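PDB 2VU8: pacifastin-related serine protease inhibitor from Locusta migratoria, which probably inhibits serine-type endopeptidases, this chain being one pacifastin-type inhibitor domain of a longer secreted protein. Local coordinates for residues D11-T16 with T26-R31. Numbering follows the deposited sequence.
Sequences DCNTCT and TRKACR
Lys28 NZ bridges the two segments: it makes a weak hydrogen bond to Cys12 O (3.1 Å) and donates to a water that also accepts from Thr14 N and bonds to Thr26 OG1. That arrangement belongs to the pacifastin inhibitor fold, a disulfide-tied three-stranded antiparallel sheet, whose strand 13-17 here backs the loop following strand 23-26. The loop carries Arg27 and Lys28, predicted to flank the reactive bond, and the geometry fits that assignment. Arg27 points its CB away from 11-16, and outside the two segments its NH2 forms a salt bridge with an acidic side chain of the chain of another protein; Lys28 NZ hydrogen-bonds to an aromatic side chain of that same chain. The Lys28 side chain bends at chi3 (-79°), which brings Lys28 CE to 3.1 Å from Cys12 O. Within this chain, strand 23-26 meets strand 13-17 in a nearly straight bond from Thr26 N to Thr14 O, 3.3 Å long with 163° at the hydrogen. Beyond it the buried Asn13 side chain fills the inside of the loop, its CG 3.1 Å from Thr26 O, its amide group set between Thr26 and the Lys28 backbone and its CB 3.3 Å from Thr26 OG1. The orientation of the amide is uncertain, but either way it lies among polar backbone atoms of 26-28. An alanine at Asn13 would probably open a gap inside the reactive-bond loop and leave those backbone groups without their polar neighbour, freeing the loop to shift. The far end is fixed covalently by the disulfide Cys12-Cys30, and Asp11 CB packs beside Cys30 CB. Cys12 SG, held between its own backbone N and carbonyl carbon, reaches Cys30 SG at 2.0 Å, and the torsion about the Cys12 SG-Cys30 SG bond is -75°.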
# COMPACT_ATOMS: atom_id res chain seq x y z
N ASP B 11 3.49 8.97 15.32
CA ASP B 11 3.56 7.61 15.84
C ASP B 11 4.65 6.82 15.11
O ASP B 11 5.81 7.21 15.19
CB ASP B 11 2.17 6.96 15.80
CG ASP B 11 1.13 7.78 16.54
OD1 ASP B 11 0.05 8.07 15.96
OD2 ASP B 11 1.31 8.21 17.70
N CYS B 12 4.31 5.75 14.39
CA CYS B 12 5.30 4.94 13.67
C CYS B 12 5.55 5.32 12.20
O CYS B 12 6.42 4.73 11.54
CB CYS B 12 4.90 3.46 13.73
SG CYS B 12 3.54 3.01 12.64
N ASN B 13 4.79 6.29 11.69
CA ASN B 13 4.94 6.74 10.31
C ASN B 13 5.84 7.96 10.18
O ASN B 13 5.70 8.93 10.91
CB ASN B 13 3.58 7.09 9.71
CG ASN B 13 2.71 5.89 9.50
OD1 ASN B 13 1.64 5.78 10.09
ND2 ASN B 13 3.17 4.97 8.65
N THR B 14 6.75 7.90 9.21
CA THR B 14 7.61 9.03 8.88
C THR B 14 6.84 9.99 7.99
O THR B 14 6.15 9.57 7.06
CB THR B 14 8.94 8.56 8.18
OG1 THR B 14 9.84 7.97 9.13
CG2 THR B 14 9.74 9.75 7.65
N CYS B 15 6.95 11.27 8.30
CA CYS B 15 6.35 12.32 7.49
C CYS B 15 7.45 13.19 6.91
O CYS B 15 8.43 13.49 7.59
CB CYS B 15 5.44 13.19 8.33
SG CYS B 15 4.05 12.32 9.08
N THR B 16 7.27 13.61 5.67
CA THR B 16 8.18 14.52 4.99
C THR B 16 7.45 15.80 4.58
O THR B 16 6.35 15.74 4.05
CB THR B 16 8.73 13.82 3.74
OG1 THR B 16 9.44 12.63 4.12
CG2 THR B 16 9.74 14.70 3.05
N THR B 26 3.58 8.23 5.54
CA THR B 26 3.31 6.84 5.22
C THR B 26 2.05 6.36 5.95
O THR B 26 1.55 7.04 6.84
CB THR B 26 4.52 5.93 5.54
OG1 THR B 26 4.93 6.10 6.90
CG2 THR B 26 5.71 6.34 4.70
N ARG B 27 1.56 5.18 5.56
CA ARG B 27 0.21 4.72 5.91
C ARG B 27 0.23 3.37 6.62
O ARG B 27 -0.65 2.52 6.40
CB ARG B 27 -0.67 4.68 4.65
CG ARG B 27 -0.87 6.05 4.07
CD ARG B 27 -1.74 6.16 2.85
NE ARG B 27 -2.31 7.50 2.79
CZ ARG B 27 -2.97 8.02 1.76
NH1 ARG B 27 -3.20 7.32 0.65
NH2 ARG B 27 -3.44 9.25 1.86
N LYS B 28 1.22 3.17 7.50
CA LYS B 28 1.21 2.03 8.42
C LYS B 28 0.17 2.24 9.52
O LYS B 28 -0.15 3.38 9.88
CB LYS B 28 2.58 1.85 9.08
CG LYS B 28 3.74 1.54 8.14
CD LYS B 28 5.05 1.47 8.89
CE LYS B 28 5.63 2.86 9.19
NZ LYS B 28 7.14 2.92 9.14
N ALA B 29 -0.35 1.12 10.04
CA ALA B 29 -1.13 1.11 11.27
C ALA B 29 -0.16 0.94 12.43
O ALA B 29 0.54 -0.07 12.54
CB ALA B 29 -2.15 -0.02 11.28
N CYS B 30 -0.13 1.92 13.31
CA CYS B 30 0.81 1.89 14.42
C CYS B 30 0.17 1.22 15.63
O CYS B 30 -0.87 1.67 16.10
CB CYS B 30 1.26 3.32 14.70
SG CYS B 30 1.88 4.06 13.17
N ARG B 31 0.80 0.15 16.12
CA ARG B 31 0.21 -0.68 17.17
C ARG B 31 0.44 -0.07 18.53
O ARG B 31 -0.42 0.65 19.02
CB ARG B 31 0.75 -2.13 17.15
CG ARG B 31 0.35 -3.00 18.35
CD ARG B 31 1.25 -4.21 18.60
NE ARG B 31 2.61 -3.81 18.98
CZ ARG B 31 3.41 -4.47 19.82
NH1 ARG B 31 4.62 -3.99 20.08
NH2 ARG B 31 3.02 -5.60 20.40
O HOH W 1 7.80 5.43 7.44